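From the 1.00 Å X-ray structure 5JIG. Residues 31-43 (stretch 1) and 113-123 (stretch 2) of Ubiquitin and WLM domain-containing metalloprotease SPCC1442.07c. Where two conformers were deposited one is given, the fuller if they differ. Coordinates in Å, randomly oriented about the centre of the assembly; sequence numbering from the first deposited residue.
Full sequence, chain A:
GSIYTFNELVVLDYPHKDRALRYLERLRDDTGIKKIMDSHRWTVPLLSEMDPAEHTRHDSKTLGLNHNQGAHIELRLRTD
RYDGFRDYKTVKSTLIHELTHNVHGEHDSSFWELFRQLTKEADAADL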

# COMPACT_ATOMS: atom_id res chain seq x y z
N THR A 31 -3.85 8.71 6.82
CA THR A 31 -3.93 8.53 8.24
C THR A 31 -4.31 7.12 8.69
O THR A 31 -3.90 6.66 9.75
N GLY A 32 -5.11 6.45 7.88
CA GLY A 32 -5.48 5.08 8.15
C GLY A 32 -4.34 4.10 7.94
O GLY A 32 -4.13 3.19 8.74
N ILE A 33 -3.60 4.28 6.86
CA ILE A 33 -2.40 3.47 6.63
C ILE A 33 -1.37 3.68 7.74
O ILE A 33 -0.80 2.74 8.27
N LYS A 34 -1.17 4.94 8.14
CA LYS A 34 -0.23 5.22 9.24
C LYS A 34 -0.71 4.55 10.52
O LYS A 34 0.12 3.99 11.26
N LYS A 35 -2.02 4.58 10.79
CA LYS A 35 -2.54 3.96 12.00
C LYS A 35 -2.22 2.50 12.07
O LYS A 35 -1.80 2.01 13.11
N ILE A 36 -2.45 1.77 10.96
CA ILE A 36 -2.18 0.36 11.00
C ILE A 36 -0.68 0.04 11.01
O ILE A 36 -0.27 -0.97 11.62
N MET A 37 0.13 0.81 10.31
CA MET A 37 1.58 0.56 10.36
C MET A 37 2.13 0.80 11.77
O MET A 37 2.99 0.05 12.23
N ASP A 38 1.60 1.82 12.45
CA ASP A 38 1.98 2.06 13.84
C ASP A 38 1.46 0.91 14.71
O ASP A 38 2.21 0.37 15.53
N SER A 39 0.19 0.54 14.58
CA SER A 39 -0.39 -0.48 15.47
C SER A 39 0.29 -1.81 15.33
O SER A 39 0.50 -2.54 16.30
N HIS A 40 0.65 -2.17 14.09
CA HIS A 40 1.25 -3.44 13.79
C HIS A 40 2.79 -3.39 13.69
O HIS A 40 3.42 -4.39 13.42
N ARG A 41 3.36 -2.23 13.96
CA ARG A 41 4.83 -2.02 14.00
C ARG A 41 5.50 -2.48 12.71
O ARG A 41 6.42 -3.26 12.73
N TRP A 42 5.05 -1.94 11.59
CA TRP A 42 5.60 -2.26 10.27
C TRP A 42 6.37 -1.11 9.71
O TRP A 42 5.87 0.02 9.57
N THR A 43 7.66 -1.40 9.35
CA THR A 43 8.49 -0.55 8.55
C THR A 43 8.74 -1.23 7.24
O THR A 43 9.16 -2.40 7.21
N GLU A 113 -8.92 -12.53 8.35
CA GLU A 113 -9.27 -11.95 9.61
C GLU A 113 -8.46 -10.65 9.87
O GLU A 113 -9.02 -9.61 10.22
N LEU A 114 -7.15 -10.76 9.71
CA LEU A 114 -6.31 -9.60 9.91
C LEU A 114 -6.62 -8.51 8.87
O LEU A 114 -6.72 -7.36 9.22
N PHE A 115 -6.83 -8.89 7.61
CA PHE A 115 -7.20 -7.93 6.59
C PHE A 115 -8.43 -7.15 6.99
O PHE A 115 -8.50 -5.94 6.84
N ARG A 116 -9.48 -7.85 7.49
CA ARG A 116 -10.68 -7.13 7.88
C ARG A 116 -10.43 -6.17 9.07
O ARG A 116 -10.95 -5.07 9.12
N GLN A 117 -9.60 -6.63 10.01
CA GLN A 117 -9.30 -5.78 11.18
C GLN A 117 -8.52 -4.53 10.77
O GLN A 117 -8.78 -3.43 11.26
N LEU A 118 -7.55 -4.74 9.89
CA LEU A 118 -6.77 -3.59 9.39
C LEU A 118 -7.61 -2.63 8.57
O LEU A 118 -7.49 -1.42 8.66
N THR A 119 -8.52 -3.20 7.76
CA THR A 119 -9.43 -2.39 6.95
C THR A 119 -10.30 -1.49 7.86
O THR A 119 -10.48 -0.34 7.60
N LYS A 120 -10.85 -2.13 8.90
CA LYS A 120 -11.69 -1.35 9.83
C LYS A 120 -10.87 -0.24 10.50
O LYS A 120 -11.31 0.93 10.55
N GLU A 121 -9.67 -0.56 10.96
CA GLU A 121 -8.84 0.46 11.57
C GLU A 121 -8.56 1.62 10.62
O GLU A 121 -8.63 2.76 10.98
N ALA A 122 -8.18 1.27 9.42
CA ALA A 122 -7.75 2.28 8.44
C ALA A 122 -8.87 3.10 7.84
O ALA A 122 -8.59 4.11 7.20
N ASP A 123 -10.10 2.63 8.00
CA ASP A 123 -11.28 3.34 7.47
C ASP A 123 -12.02 4.13 8.56
O ASP A 123 -13.12 4.62 8.32

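Ile36 and Leu118 form the apolar centre, each pointing its CA-to-CB bond toward the other helix. Ile36 takes chi1 p and chi2 t, which lays CG2 against the partner backbone, 3.6 Å from Leu118 O, while its CB sits 3.9 Å from Leu118 CD2. The same methyl reaches the aliphatic part of Glu121, CG2 to CG at 3.6 Å, and lies 4.3 Å from Ala122 CB. Leu118, in the m,t rotamer, places CD1 at the Trp42 ring edge, 3.7 Å from Trp42 CH2; CD2 packs on Ile36 and also lies 4.1 Å from Trp42 CH2. Trp42 follows a Schellman motif: Arg41 has positive phi, Trp42 N bonds back to Met37 O at 2.9 Å and Arg41 N weakly to Asp38 O at 3.2 Å.

At one end of the contact the helices come close enough for backbone to meet backbone. Gly32 CA lies 3.4 Å from Ala122 O in a CA-H...O contact, and the CA atoms of Gly32 and Ala122 are just 3.6 Å apart. A CB on Gly32 would stand 2.0 Å from Ala122 O, a clash, so the absent side chain is what this approach requires. At the other end, Leu114 (t,p) brings CD2 to 4.0 Å from His40 NE2, and the His40 ring, with chi1 at -137°, meets Leu114 CD2 and Leu118 CD2 obliquely.

The polar edge is loose. Lys35 and Glu121 both use chi1 t and chi2 p; Lys35 CE approaches Glu121 OE2 to 3.5 Å, but Lys35 NZ stays 4.5 Å from OE2, beyond a salt bridge. Ser39 (m) leaves OG 4.3 Å from Glu121 OE1 and 2.9 Å from Lys35 O in its own helix. No hydrogen bond crosses between the stretches; the rule here is apolar fit and a glycine at the tightest point, with charges at the polar edge.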

# COMPACT_ATOMS: atom_id res chain seq x y z
CB THR A 31 -4.83 9.60 8.85
OG1 THR A 31 -6.08 9.55 8.20
CG2 THR A 31 -4.28 10.96 8.72
CB ILE A 33 -1.81 3.78 5.23
CG1 ILE A 33 -2.75 3.38 4.10
CG2 ILE A 33 -0.43 3.14 5.06
CD1 ILE A 33 -3.10 1.89 4.03
CB LYS A 34 -0.06 6.72 9.41
CG LYS A 34 0.67 7.43 8.35
CD LYS A 34 0.74 8.92 8.55
CE LYS A 34 1.92 9.28 9.29
NZ LYS A 34 2.40 10.64 8.78
CB LYS A 35 -4.08 4.21 12.07
CG LYS A 35 -4.72 3.78 13.34
CD LYS A 35 -4.60 4.82 14.38
CE LYS A 35 -5.41 4.47 15.63
NZ LYS A 35 -4.68 4.67 16.86
CB ILE A 36 -2.94 -0.44 9.93
CG1 ILE A 36 -2.58 -0.03 8.52
CG2 ILE A 36 -4.42 -0.35 10.22
CD1 ILE A 36 -3.18 -0.91 7.44
CB MET A 37 2.28 1.32 9.28
CG MET A 37 1.82 0.78 7.92
SD MET A 37 2.63 1.60 6.48
CE MET A 37 4.29 0.89 6.59
CB ASP A 38 1.42 3.40 14.31
CG ASP A 38 2.22 4.55 13.81
OD1 ASP A 38 1.66 5.66 13.76
OD2 ASP A 38 3.48 4.43 13.70
CB SER A 39 -1.90 -0.62 15.20
OG SER A 39 -2.57 0.58 15.51
CB HIS A 40 0.62 -4.14 12.58
CG HIS A 40 0.40 -5.57 12.75
ND1 HIS A 40 1.42 -6.42 13.07
CD2 HIS A 40 -0.71 -6.34 12.72
CE1 HIS A 40 0.97 -7.66 13.18
NE2 HIS A 40 -0.34 -7.66 12.97
CB ARG A 41 5.41 -2.62 15.26
CG ARG A 41 4.94 -1.95 16.49
CD ARG A 41 5.44 -2.52 17.80
NE ARG A 41 6.86 -2.67 17.85
CZ ARG A 41 7.55 -3.82 17.79
NH1 ARG A 41 8.87 -3.77 17.90
NH2 ARG A 41 6.95 -5.01 17.61
CB TRP A 42 4.47 -2.60 9.31
CG TRP A 42 3.81 -3.89 9.58
CD1 TRP A 42 4.38 -4.99 10.12
CD2 TRP A 42 2.46 -4.22 9.34
NE1 TRP A 42 3.45 -6.02 10.21
CE2 TRP A 42 2.27 -5.55 9.72
CE3 TRP A 42 1.36 -3.49 8.84
CZ2 TRP A 42 1.01 -6.19 9.63
CZ3 TRP A 42 0.13 -4.13 8.78
CH2 TRP A 42 -0.00 -5.45 9.10
CB THR A 43 9.82 -0.26 9.23
OG1 THR A 43 9.63 0.36 10.52
CG2 THR A 43 10.72 0.54 8.33
CB GLU A 113 -9.06 -12.99 10.73
CG GLU A 113 -9.33 -12.47 12.11
CD GLU A 113 -9.00 -13.49 13.20
OE1 GLU A 113 -9.84 -13.78 13.98
OE2 GLU A 113 -7.89 -14.10 13.19
CB LEU A 114 -4.84 -9.98 9.85
CG LEU A 114 -3.90 -8.79 10.17
CD1 LEU A 114 -4.12 -8.13 11.48
CD2 LEU A 114 -2.44 -9.24 10.01
CB PHE A 115 -7.40 -8.64 5.26
CG PHE A 115 -7.90 -7.72 4.18
CD1 PHE A 115 -7.04 -6.93 3.45
CD2 PHE A 115 -9.26 -7.63 3.87
CE1 PHE A 115 -7.50 -6.08 2.46
CE2 PHE A 115 -9.71 -6.79 2.88
CZ PHE A 115 -8.83 -6.02 2.17
CB ARG A 116 -11.79 -8.13 8.26
CG ARG A 116 -12.44 -8.85 7.08
CD ARG A 116 -13.68 -9.59 7.51
NE ARG A 116 -13.41 -10.61 8.51
CZ ARG A 116 -13.01 -11.84 8.25
NH1 ARG A 116 -12.64 -12.61 9.27
NH2 ARG A 116 -12.96 -12.31 7.05
CB GLN A 117 -8.50 -6.62 12.17
CG GLN A 117 -9.38 -7.67 12.82
CD GLN A 117 -8.57 -8.74 13.52
OE1 GLN A 117 -7.48 -9.08 13.18
NE2 GLN A 117 -9.23 -9.46 14.32
CB LEU A 118 -5.58 -4.09 8.56
CG LEU A 118 -4.56 -4.96 9.26
CD1 LEU A 118 -3.58 -5.49 8.20
CD2 LEU A 118 -3.78 -4.26 10.31
CB THR A 119 -10.28 -3.32 6.09
OG1 THR A 119 -9.44 -3.88 5.07
CG2 THR A 119 -11.41 -2.58 5.40
CB LYS A 120 -12.26 -2.31 10.87
CG LYS A 120 -13.04 -1.72 12.00
CD LYS A 120 -13.72 -2.75 12.91
CE LYS A 120 -14.45 -2.17 14.08
NZ LYS A 120 -15.02 -3.28 14.85
CB GLU A 121 -7.56 -0.20 12.02
CG GLU A 121 -6.65 0.73 12.83
CD GLU A 121 -6.96 0.69 14.31
OE1 GLU A 121 -6.71 -0.36 14.92
OE2 GLU A 121 -7.46 1.72 14.88
CB ALA A 122 -6.97 1.58 7.33
CB ASP A 123 -12.26 2.37 6.81
CG ASP A 123 -13.33 3.10 6.00
OD1 ASP A 123 -14.53 2.74 6.09
OD2 ASP A 123 -12.96 4.06 5.25